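Local coordinates for GDSL-like Lipase (PDB 3P94), which belongs to the GDSL-like serine hydrolases and probably cleaves ester bonds, perhaps those of lysophospholipids, at residues 6-12 / 51-57; 66-71 / 109-115; 84-90 / 128-134; 118-122 / 143-147. One frame throughout, in Å; residues are numbered along the deposited sequence. Where two conformers were deposited one is given.

Overall arrangement
A flavodoxin-like hydrolase of the SGNH clan illustrates how loops and helices are fastened round one parallel sheet. Contact 1 ties the N-terminal loop to edge strand 49-53 and the turn after it; contact 2, centred about 16 Å away, joins helices 59-71 and 96-112. Contact 3 links helix 84-87 to the loop preceding helix 137-153, and contact 4 sets that helix against strand 116-120. Along the chain contact 1 closes before the others open, whereas contact 3 crosses both 2 and 4. Contacts 1 and 3 meet through Q57 O and N85 ND2, while contacts 2 and 3, about 28 Å between centres, lie on opposite sides of the chain's centre. The set thus joins the sheet to loops near the probable active site.

Contact 1. Residues 6-12 / 51-57; sequences WAQFGRY and DRGISGQ
Y12 is gripped by R52 and G53 on a face and an edge of its ring. The guanidinium of R52 lies flat on the ring, the planes 11° apart, and R52 CD stands 3.6 Å from the ring centroid; R11 CG covers the opposite face. A bend at chi2 (-65°) folds R52 back over the ring, where its NH1 donates to D51 O and its NE to N16. At the rim, Y12 OH donates to G53 O at 2.7 Å and accepts from a water that also donates to D51 OD2. I54 fills the adjoining space, its CG1 3.6 Å from Y12 CE2. A leucine in place of Y12 would probably leave G53 O without its hydroxyl donor and R52 without the flat surface it stacks on. Past this tight end, edge strand 49-53 runs into a type II turn, I54 to Q57, with G56 at positive phi; by its place in the family, G56 is consistent with the oxyanion-hole glycine of SGNH hydrolases. Around the turn the packing is looser and wetter. Q57 NE2 donates to A7 O at 2.9 Å and to Q8 OE1 at 3.1 Å, while Q57 OE1 accepts from R65. Two waters bridge the Q8 amide to S55 O. The exposed R11 lays CB on I54 CD1, 3.6 Å away, and sends its guanidinium to a salt bridge with D34.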
# COMPACT_ATOMS: atom_id res chain seq x y z
N TRP A 6 18.14 -2.04 -5.80
CA TRP A 6 17.47 -1.00 -5.01
C TRP A 6 15.93 -1.10 -5.04
O TRP A 6 15.30 -1.09 -3.99
CB TRP A 6 17.94 0.41 -5.44
CG TRP A 6 17.21 1.52 -4.76
CD1 TRP A 6 17.46 2.04 -3.52
CD2 TRP A 6 16.07 2.22 -5.27
NE1 TRP A 6 16.52 3.01 -3.22
CE2 TRP A 6 15.66 3.14 -4.28
CE3 TRP A 6 15.35 2.14 -6.47
CZ2 TRP A 6 14.58 4.01 -4.47
CZ3 TRP A 6 14.27 2.99 -6.66
CH2 TRP A 6 13.89 3.91 -5.66
N ALA A 7 15.33 -1.21 -6.23
CA ALA A 7 13.88 -1.26 -6.39
C ALA A 7 13.31 -2.67 -6.14
O ALA A 7 12.09 -2.84 -6.09
CB ALA A 7 13.52 -0.80 -7.79
N GLN A 8 14.20 -3.66 -5.95
CA GLN A 8 13.89 -5.08 -5.70
C GLN A 8 13.01 -5.66 -6.83
O GLN A 8 11.97 -6.27 -6.59
CB GLN A 8 13.25 -5.28 -4.32
CG GLN A 8 14.25 -5.02 -3.21
CD GLN A 8 13.59 -4.87 -1.87
OE1 GLN A 8 13.10 -3.80 -1.49
NE2 GLN A 8 13.65 -5.93 -1.08
N PHE A 9 13.47 -5.47 -8.08
CA PHE A 9 12.81 -6.02 -9.28
C PHE A 9 12.90 -7.55 -9.27
O PHE A 9 12.03 -8.23 -9.82
CB PHE A 9 13.49 -5.48 -10.56
CG PHE A 9 13.14 -4.07 -10.99
CD1 PHE A 9 11.94 -3.81 -11.62
CD2 PHE A 9 14.06 -3.03 -10.86
CE1 PHE A 9 11.64 -2.52 -12.09
CE2 PHE A 9 13.76 -1.74 -11.32
CZ PHE A 9 12.55 -1.50 -11.93
N GLY A 10 13.96 -8.07 -8.65
CA GLY A 10 14.24 -9.49 -8.50
C GLY A 10 13.27 -10.25 -7.61
O GLY A 10 13.16 -11.47 -7.74
N ARG A 11 12.55 -9.56 -6.71
CA ARG A 11 11.60 -10.21 -5.81
C ARG A 11 10.46 -10.91 -6.57
O ARG A 11 10.16 -12.07 -6.28
CB ARG A 11 11.04 -9.22 -4.78
CG ARG A 11 9.87 -9.75 -3.91
CD ARG A 11 10.28 -10.75 -2.81
NE ARG A 11 9.11 -11.30 -2.14
CZ ARG A 11 8.50 -10.74 -1.10
NH1 ARG A 11 8.98 -9.62 -0.58
NH2 ARG A 11 7.43 -11.31 -0.57
N TYR A 12 9.84 -10.22 -7.55
CA TYR A 12 8.71 -10.82 -8.28
C TYR A 12 8.94 -11.02 -9.78
O TYR A 12 8.00 -11.43 -10.47
CB TYR A 12 7.47 -9.96 -8.10
CG TYR A 12 6.94 -9.96 -6.67
CD1 TYR A 12 6.39 -11.11 -6.11
CD2 TYR A 12 6.92 -8.79 -5.92
CE1 TYR A 12 5.87 -11.10 -4.82
CE2 TYR A 12 6.39 -8.77 -4.64
CZ TYR A 12 5.88 -9.93 -4.09
OH TYR A 12 5.35 -9.92 -2.83
N ASP A 51 -0.54 -10.42 -5.29
CA ASP A 51 0.16 -9.81 -4.16
C ASP A 51 1.55 -9.33 -4.61
O ASP A 51 2.39 -10.14 -5.00
CB ASP A 51 0.24 -10.83 -3.00
CG ASP A 51 1.16 -10.49 -1.83
OD1 ASP A 51 1.52 -9.28 -1.67
OD2 ASP A 51 1.50 -11.42 -1.05
N ARG A 52 1.77 -8.02 -4.57
CA ARG A 52 3.05 -7.44 -4.96
C ARG A 52 3.61 -6.52 -3.86
O ARG A 52 4.30 -5.54 -4.15
CB ARG A 52 2.94 -6.72 -6.33
CG ARG A 52 2.77 -7.68 -7.54
CD ARG A 52 4.02 -8.56 -7.73
NE ARG A 52 3.92 -9.54 -8.81
CZ ARG A 52 3.54 -10.80 -8.65
NH1 ARG A 52 3.18 -11.25 -7.46
NH2 ARG A 52 3.50 -11.62 -9.69
N GLY A 53 3.35 -6.88 -2.60
CA GLY A 53 3.88 -6.15 -1.45
C GLY A 53 5.33 -6.52 -1.20
O GLY A 53 5.70 -7.68 -1.37
N ILE A 54 6.18 -5.54 -0.85
CA ILE A 54 7.60 -5.80 -0.52
C ILE A 54 7.96 -5.06 0.76
O ILE A 54 7.93 -3.82 0.79
CB ILE A 54 8.60 -5.46 -1.67
CG1 ILE A 54 8.36 -6.34 -2.91
CG2 ILE A 54 10.06 -5.66 -1.17
CD1 ILE A 54 9.31 -6.09 -4.11
N SER A 55 8.36 -5.83 1.80
CA SER A 55 8.75 -5.29 3.09
C SER A 55 9.78 -4.16 2.99
O SER A 55 10.71 -4.25 2.20
CB SER A 55 9.33 -6.39 3.98
OG SER A 55 8.30 -7.31 4.31
N GLY A 56 9.57 -3.11 3.79
CA GLY A 56 10.45 -1.95 3.91
C GLY A 56 10.46 -0.92 2.80
O GLY A 56 11.15 0.10 2.92
N GLN A 57 9.70 -1.16 1.72
CA GLN A 57 9.70 -0.25 0.58
C GLN A 57 8.97 1.06 0.84
O GLN A 57 7.97 1.10 1.57
CB GLN A 57 9.11 -0.92 -0.66
CG GLN A 57 10.05 -1.96 -1.26
CD GLN A 57 9.97 -2.05 -2.77
OE1 GLN A 57 8.94 -1.74 -3.38
NE2 GLN A 57 11.07 -2.45 -3.40
O HOH W 1 12.48 -6.40 1.48
O HOH W 2 12.73 -2.73 1.00
O HOH W 3 4.23 -11.82 -1.18

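Contact 2. Residues 66-71 / 109-115; sequences FRQDVI and LAKANHI
I71 overlaps the side-chain amide of N113, its CG2 branch 3.4 Å from N113 OD1 and the two side chains crossing at about a right angle. That amide is held by its own segment: N113 ND2 donates to L109 O at 2.8 Å in an almost straight bond (178°), which fixes the surface presented to the isoleucine. The other branch, I71 CD1, reaches L109 CB at 4.1 Å and also covers one face of the R67 guanidinium. F66 carries the second half of the contact. With CG anti to the backbone N (chi1 -153°), its ring is sent across to the last turns of the facing helix, where F66 CE2 comes within 4.1 Å of A110 CB; V70 CB sits over the centre of one ring face. Helix 96-112 ends here in a Schellman motif with H114, at positive phi, as its C-prime residue, and the chain turns so that I115 CD1 rests 3.9 Å from I71 CA. Helices 59-71 and 96-112 thus pack side by side over the sheet: F66 lies on I80 and V70 on V78 of strand 75-81, V70 extends to V26 and M28 of strand 23-29, and I115 closes over P75 and V78.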
# COMPACT_ATOMS: atom_id res chain seq x y z
N PHE A 66 6.75 -0.09 -10.26
CA PHE A 66 5.38 -0.00 -10.77
C PHE A 66 5.20 -0.58 -12.17
O PHE A 66 4.19 -1.25 -12.41
CB PHE A 66 4.90 1.46 -10.76
CG PHE A 66 3.40 1.62 -10.64
CD1 PHE A 66 2.76 1.43 -9.42
CD2 PHE A 66 2.64 1.98 -11.74
CE1 PHE A 66 1.38 1.57 -9.31
CE2 PHE A 66 1.25 2.13 -11.63
CZ PHE A 66 0.63 1.93 -10.41
N ARG A 67 6.13 -0.32 -13.09
CA ARG A 67 6.02 -0.81 -14.47
C ARG A 67 6.04 -2.36 -14.53
O ARG A 67 5.19 -2.94 -15.19
CB ARG A 67 7.12 -0.19 -15.35
CG ARG A 67 7.12 -0.66 -16.80
CD ARG A 67 7.74 0.37 -17.74
NE ARG A 67 7.08 1.67 -17.62
CZ ARG A 67 5.93 1.99 -18.21
NH1 ARG A 67 5.33 1.14 -19.03
NH2 ARG A 67 5.38 3.18 -18.00
N GLN A 68 6.98 -3.02 -13.83
CA GLN A 68 7.12 -4.49 -13.84
C GLN A 68 6.01 -5.19 -13.05
O GLN A 68 5.45 -6.18 -13.51
CB GLN A 68 8.50 -4.90 -13.27
CG GLN A 68 8.72 -6.43 -13.24
CD GLN A 68 9.93 -6.86 -12.47
OE1 GLN A 68 11.02 -7.00 -13.03
NE2 GLN A 68 9.75 -7.14 -11.18
N ASP A 69 5.73 -4.71 -11.84
CA ASP A 69 4.80 -5.37 -10.95
C ASP A 69 3.35 -4.92 -11.05
O ASP A 69 2.51 -5.55 -10.41
CB ASP A 69 5.33 -5.25 -9.52
CG ASP A 69 6.54 -6.16 -9.26
OD1 ASP A 69 6.90 -6.96 -10.15
OD2 ASP A 69 7.12 -6.09 -8.15
N VAL A 70 3.03 -3.89 -11.86
CA VAL A 70 1.65 -3.42 -12.02
C VAL A 70 1.32 -3.29 -13.51
O VAL A 70 0.51 -4.05 -14.00
CB VAL A 70 1.30 -2.10 -11.24
CG1 VAL A 70 -0.15 -1.69 -11.49
CG2 VAL A 70 1.56 -2.24 -9.75
N ILE A 71 1.92 -2.30 -14.20
CA ILE A 71 1.63 -1.99 -15.62
C ILE A 71 1.75 -3.24 -16.52
O ILE A 71 0.82 -3.54 -17.27
CB ILE A 71 2.50 -0.83 -16.16
CG1 ILE A 71 2.26 0.49 -15.34
CG2 ILE A 71 2.26 -0.63 -17.68
CD1 ILE A 71 3.22 1.62 -15.56
N LEU A 109 0.44 7.06 -13.99
CA LEU A 109 0.96 5.96 -14.81
C LEU A 109 -0.11 4.88 -15.00
O LEU A 109 -0.25 4.35 -16.10
CB LEU A 109 2.24 5.34 -14.20
CG LEU A 109 3.53 6.14 -14.35
CD1 LEU A 109 4.64 5.48 -13.55
CD2 LEU A 109 3.95 6.29 -15.82
N ALA A 110 -0.87 4.57 -13.92
CA ALA A 110 -1.94 3.59 -13.98
C ALA A 110 -3.06 4.07 -14.91
O ALA A 110 -3.51 3.28 -15.75
CB ALA A 110 -2.50 3.35 -12.58
N LYS A 111 -3.48 5.35 -14.81
CA LYS A 111 -4.54 5.87 -15.66
C LYS A 111 -4.13 5.86 -17.16
O LYS A 111 -4.94 5.51 -18.02
CB LYS A 111 -4.97 7.28 -15.22
CG LYS A 111 -6.20 7.80 -15.96
CD LYS A 111 -6.53 9.24 -15.57
CE LYS A 111 -7.44 9.92 -16.57
NZ LYS A 111 -8.77 9.27 -16.67
N ALA A 112 -2.86 6.21 -17.46
CA ALA A 112 -2.33 6.22 -18.83
C ALA A 112 -2.32 4.80 -19.44
O ALA A 112 -2.34 4.65 -20.66
CB ALA A 112 -0.93 6.80 -18.83
N ASN A 113 -2.30 3.78 -18.58
CA ASN A 113 -2.29 2.37 -18.97
C ASN A 113 -3.65 1.68 -18.73
O ASN A 113 -3.74 0.45 -18.80
CB ASN A 113 -1.15 1.65 -18.25
CG ASN A 113 0.17 2.02 -18.85
OD1 ASN A 113 0.60 1.43 -19.84
ND2 ASN A 113 0.79 3.06 -18.31
N HIS A 114 -4.70 2.50 -18.52
CA HIS A 114 -6.11 2.14 -18.35
C HIS A 114 -6.34 1.21 -17.15
O HIS A 114 -7.17 0.30 -17.20
CB HIS A 114 -6.70 1.53 -19.65
CG HIS A 114 -6.14 2.11 -20.91
ND1 HIS A 114 -5.28 1.38 -21.71
CD2 HIS A 114 -6.27 3.35 -21.43
CE1 HIS A 114 -4.94 2.18 -22.72
NE2 HIS A 114 -5.52 3.38 -22.59
N ILE A 115 -5.61 1.47 -16.05
CA ILE A 115 -5.74 0.72 -14.80
C ILE A 115 -6.45 1.62 -13.79
O ILE A 115 -6.03 2.77 -13.61
CB ILE A 115 -4.34 0.23 -14.28
CG1 ILE A 115 -3.62 -0.65 -15.33
CG2 ILE A 115 -4.48 -0.51 -12.96
CD1 ILE A 115 -2.08 -0.75 -15.19

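Contact 3. Residues 84-90 / 128-134; sequences INDIAHN and FPWRPGM
The backbone oxygen of A88 receives R131 NE at 2.8 Å, the donor lying nearly along the C=O axis (162°). The same guanidinium makes a second bond at 2.8 Å, from R131 NH2 to N90 OD1, and here the donor stands above the amide plane, with the two flat groups 89° apart. Bends at chi2 and chi3 curl the arginine round so that both N-H groups reach this stretch of chain. Beneath the polar pair lies an apolar one. A88 CB sits over one face of the F128 ring, 3.8 Å from its centroid, while I84 CD1, I87 CG2 and M134 CG come up to the ring's edge in its plane; I84 CD1 is 3.6 Å from F128 CZ. M134, a selenomethionine, places SE 3.7 Å from A88 O and brings CE to 3.9 Å from H89 CD2. H89, at positive phi, ends helix 84-87 in a Schellman motif, and its ND1 donates back to D86 O at 3.1 Å. N85 and N90 also donate through their ND2 atoms, to Q57 O and G56 O respectively. N85 and D86 belong to the GxND signature of the SGNH clan, whose asparagine, as in relatives, probably lines the oxyanion hole. Across this contact R131 therefore meets neutral oxygens and no carboxylate: the grip depends on direction as well as charge, and the carbonyls at the helix's C-terminal end would probably favour a cation there.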
# COMPACT_ATOMS: atom_id res chain seq x y z
N ILE A 84 3.99 4.76 4.67
CA ILE A 84 4.46 4.65 6.05
C ILE A 84 5.99 4.54 6.13
O ILE A 84 6.59 5.14 7.03
CB ILE A 84 3.74 3.54 6.87
CG1 ILE A 84 3.93 3.75 8.39
CG2 ILE A 84 4.20 2.12 6.49
CD1 ILE A 84 3.37 5.03 8.97
N ASN A 85 6.63 3.81 5.20
CA ASN A 85 8.10 3.66 5.27
C ASN A 85 8.80 4.96 4.83
O ASN A 85 9.92 5.21 5.26
CB ASN A 85 8.58 2.46 4.49
CG ASN A 85 8.10 1.17 5.13
OD1 ASN A 85 8.16 0.97 6.35
ND2 ASN A 85 7.59 0.28 4.33
N ASP A 86 8.11 5.82 4.04
CA ASP A 86 8.62 7.15 3.69
C ASP A 86 8.62 8.04 4.94
O ASP A 86 9.56 8.80 5.15
CB ASP A 86 7.73 7.81 2.63
CG ASP A 86 7.66 7.11 1.30
OD1 ASP A 86 7.02 6.03 1.23
OD2 ASP A 86 8.23 7.64 0.32
N ILE A 87 7.57 7.91 5.78
CA ILE A 87 7.42 8.66 7.05
C ILE A 87 8.52 8.17 8.02
O ILE A 87 9.09 8.98 8.76
CB ILE A 87 5.97 8.54 7.62
CG1 ILE A 87 4.96 9.23 6.66
CG2 ILE A 87 5.85 9.14 9.05
CD1 ILE A 87 3.45 9.00 6.95
N ALA A 88 8.88 6.88 7.95
CA ALA A 88 9.95 6.30 8.77
C ALA A 88 11.36 6.59 8.19
O ALA A 88 12.36 6.24 8.83
CB ALA A 88 9.74 4.80 8.91
N HIS A 89 11.43 7.23 7.00
CA HIS A 89 12.66 7.58 6.27
C HIS A 89 13.49 6.33 5.91
O HIS A 89 14.73 6.38 6.00
CB HIS A 89 13.54 8.59 7.04
CG HIS A 89 12.95 9.94 7.26
ND1 HIS A 89 11.79 10.38 6.63
CD2 HIS A 89 13.41 10.92 8.06
CE1 HIS A 89 11.58 11.60 7.09
NE2 HIS A 89 12.51 11.95 7.96
N ASN A 90 12.83 5.24 5.50
CA ASN A 90 13.54 4.00 5.12
C ASN A 90 14.50 4.22 3.94
O ASN A 90 15.54 3.57 3.88
CB ASN A 90 12.55 2.88 4.78
CG ASN A 90 12.00 2.16 5.98
OD1 ASN A 90 12.03 2.65 7.10
ND2 ASN A 90 11.47 0.98 5.75
N PHE A 128 7.43 4.06 15.62
CA PHE A 128 8.15 3.01 14.90
C PHE A 128 9.16 2.39 15.85
O PHE A 128 10.14 3.05 16.19
CB PHE A 128 8.85 3.57 13.65
CG PHE A 128 7.98 4.31 12.68
CD1 PHE A 128 6.91 3.68 12.08
CD2 PHE A 128 8.28 5.61 12.31
CE1 PHE A 128 6.12 4.35 11.17
CE2 PHE A 128 7.51 6.28 11.38
CZ PHE A 128 6.44 5.64 10.81
N PRO A 129 8.95 1.16 16.36
CA PRO A 129 9.93 0.59 17.30
C PRO A 129 11.36 0.52 16.71
O PRO A 129 12.32 0.70 17.45
CB PRO A 129 9.37 -0.81 17.58
CG PRO A 129 7.90 -0.69 17.29
CD PRO A 129 7.83 0.23 16.11
N TRP A 130 11.45 0.30 15.38
CA TRP A 130 12.68 0.19 14.59
C TRP A 130 13.30 1.58 14.28
O TRP A 130 14.48 1.65 13.93
CB TRP A 130 12.45 -0.62 13.29
CG TRP A 130 11.75 0.10 12.17
CD1 TRP A 130 12.33 0.81 11.16
CD2 TRP A 130 10.34 0.12 11.91
NE1 TRP A 130 11.37 1.30 10.31
CE2 TRP A 130 10.13 0.89 10.74
CE3 TRP A 130 9.22 -0.43 12.56
CZ2 TRP A 130 8.86 1.13 10.21
CZ3 TRP A 130 7.96 -0.20 12.03
CH2 TRP A 130 7.78 0.56 10.87
N ARG A 131 12.51 2.67 14.39
CA ARG A 131 12.96 4.05 14.15
C ARG A 131 12.30 4.98 15.21
O ARG A 131 11.35 5.69 14.90
CB ARG A 131 12.65 4.48 12.70
CG ARG A 131 13.45 5.71 12.23
CD ARG A 131 14.65 5.34 11.37
NE ARG A 131 14.24 4.67 10.14
CZ ARG A 131 14.97 3.76 9.50
NH1 ARG A 131 16.16 3.40 9.97
NH2 ARG A 131 14.51 3.19 8.39
N PRO A 132 12.73 4.90 16.49
CA PRO A 132 12.06 5.68 17.55
C PRO A 132 12.12 7.21 17.41
O PRO A 132 13.01 7.75 16.76
CB PRO A 132 12.79 5.24 18.83
CG PRO A 132 14.11 4.74 18.35
CD PRO A 132 13.81 4.06 17.06
N GLY A 133 11.16 7.87 18.06
CA GLY A 133 11.01 9.33 18.14
C GLY A 133 10.67 10.05 16.86
O GLY A 133 10.98 11.24 16.73
N MSE A 134 10.06 9.39 15.88
CA MSE A 134 9.64 10.04 14.62
C MSE A 134 8.24 10.66 14.62
O MSE A 134 7.88 11.25 13.65
CB MSE A 134 9.71 9.10 13.41
CG MSE A 134 10.94 8.28 13.41
SE MSE A 134 11.88 8.39 11.78
CE MSE A 134 12.03 10.20 11.63

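Contact 4. Residues 118-122 / 143-147; sequences IFCSV and LNKWI
The carboxamide of N144 meets V122 with its edge, using both ends. N144 OD1 accepts from V122 N at 2.7 Å, the donor tilted 19° from the carbonyl plane, and N144 ND2 gives a nearly straight bond (175°) to V122 O at 3.0 Å. The second bond lies in the amide plane and falls on a lone pair of V122 O, in its carbonyl plane. One amide thus pairs with the N-H and C=O of a single residue, which fixes its rotation and serves two buried backbone groups just where the chain leaves strand 116-120. CG of N144 sits anti to the carbonyl carbon (chi1 -76°), the setting that carries the group from the helix to this backbone. S121 CB packs beside it, 3.7 Å from N144 ND2, while S121 OG turns elsewhere and bonds to H162 N. An aspartate in place of N144 would probably leave V122 O without its N-H donor and set two oxygens facing each other. The other flat group, the F119 ring, is met at its root: I147 CG2 lies 3.7 Å from F119 CB and 3.8 Å from F119 CG. V122 completes the apolar seam, its CG2 branch touching L143 CD2 at 3.9 Å and I147 CD1 at 4.2 Å. Y158 of strand 157-159 touches N144 and I147, and A107 of helix 96-112 touches F119. Helix 137-153 therefore lies along the strand it follows and reaches the strand it leads to, as expected of a beta-alpha-beta crossover in a flavodoxin-like fold.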
# COMPACT_ATOMS: atom_id res chain seq x y z
N ILE A 118 -7.16 2.29 -6.80
CA ILE A 118 -7.84 2.22 -5.52
C ILE A 118 -6.79 2.62 -4.48
O ILE A 118 -5.85 1.87 -4.23
CB ILE A 118 -8.48 0.84 -5.26
CG1 ILE A 118 -9.64 0.57 -6.26
CG2 ILE A 118 -8.97 0.73 -3.82
CD1 ILE A 118 -10.04 -0.89 -6.41
N PHE A 119 -6.93 3.83 -3.91
CA PHE A 119 -6.00 4.31 -2.90
C PHE A 119 -6.45 3.91 -1.52
O PHE A 119 -7.64 4.01 -1.21
CB PHE A 119 -5.86 5.85 -2.98
CG PHE A 119 -4.76 6.35 -3.89
CD1 PHE A 119 -3.44 6.01 -3.67
CD2 PHE A 119 -5.06 7.23 -4.93
CE1 PHE A 119 -2.43 6.48 -4.52
CE2 PHE A 119 -4.04 7.71 -5.77
CZ PHE A 119 -2.74 7.33 -5.56
N CYS A 120 -5.50 3.48 -0.67
CA CYS A 120 -5.77 3.11 0.72
C CYS A 120 -5.18 4.13 1.65
O CYS A 120 -4.04 4.57 1.46
CB CYS A 120 -5.22 1.73 1.04
SG CYS A 120 -5.89 0.40 0.01
N SER A 121 -5.91 4.44 2.73
CA SER A 121 -5.43 5.29 3.81
C SER A 121 -4.23 4.62 4.43
O SER A 121 -4.28 3.42 4.69
CB SER A 121 -6.52 5.42 4.88
OG SER A 121 -6.74 4.17 5.52
N VAL A 122 -3.16 5.39 4.70
CA VAL A 122 -2.00 4.86 5.42
C VAL A 122 -2.54 4.47 6.80
O VAL A 122 -3.37 5.19 7.37
CB VAL A 122 -0.84 5.89 5.47
CG1 VAL A 122 0.33 5.37 6.31
CG2 VAL A 122 -0.36 6.25 4.06
N LEU A 143 -0.90 13.09 5.33
CA LEU A 143 -0.75 12.38 4.06
C LEU A 143 -2.10 11.83 3.60
O LEU A 143 -2.43 11.99 2.42
CB LEU A 143 0.30 11.25 4.16
CG LEU A 143 0.58 10.42 2.88
CD1 LEU A 143 0.94 11.30 1.66
CD2 LEU A 143 1.69 9.44 3.13
N ASN A 144 -2.89 11.23 4.52
CA ASN A 144 -4.21 10.68 4.20
C ASN A 144 -5.19 11.74 3.73
O ASN A 144 -6.01 11.46 2.87
CB ASN A 144 -4.79 9.91 5.38
CG ASN A 144 -4.17 8.55 5.57
OD1 ASN A 144 -3.46 8.04 4.69
ND2 ASN A 144 -4.43 7.91 6.71
N LYS A 145 -5.08 12.98 4.27
CA LYS A 145 -5.92 14.10 3.88
C LYS A 145 -5.68 14.42 2.41
O LYS A 145 -6.64 14.62 1.66
CB LYS A 145 -5.63 15.32 4.78
CG LYS A 145 -6.74 16.34 4.78
CD LYS A 145 -6.31 17.63 5.45
CE LYS A 145 -7.33 18.73 5.23
NZ LYS A 145 -6.81 20.06 5.63
N TRP A 146 -4.39 14.45 2.00
CA TRP A 146 -3.98 14.72 0.62
C TRP A 146 -4.41 13.60 -0.32
O TRP A 146 -4.93 13.89 -1.40
CB TRP A 146 -2.46 14.91 0.54
CG TRP A 146 -1.97 16.17 1.19
CD1 TRP A 146 -2.66 17.33 1.39
CD2 TRP A 146 -0.65 16.39 1.71
NE1 TRP A 146 -1.86 18.27 1.98
CE2 TRP A 146 -0.62 17.72 2.20
CE3 TRP A 146 0.51 15.61 1.80
CZ2 TRP A 146 0.53 18.27 2.77
CZ3 TRP A 146 1.64 16.16 2.36
CH2 TRP A 146 1.66 17.48 2.82
N ILE A 147 -4.21 12.32 0.10
CA ILE A 147 -4.60 11.15 -0.70
C ILE A 147 -6.11 11.18 -0.94
O ILE A 147 -6.54 11.03 -2.09
CB ILE A 147 -4.17 9.82 -0.02
CG1 ILE A 147 -2.63 9.70 0.08
CG2 ILE A 147 -4.77 8.60 -0.78
CD1 ILE A 147 -2.16 8.52 1.05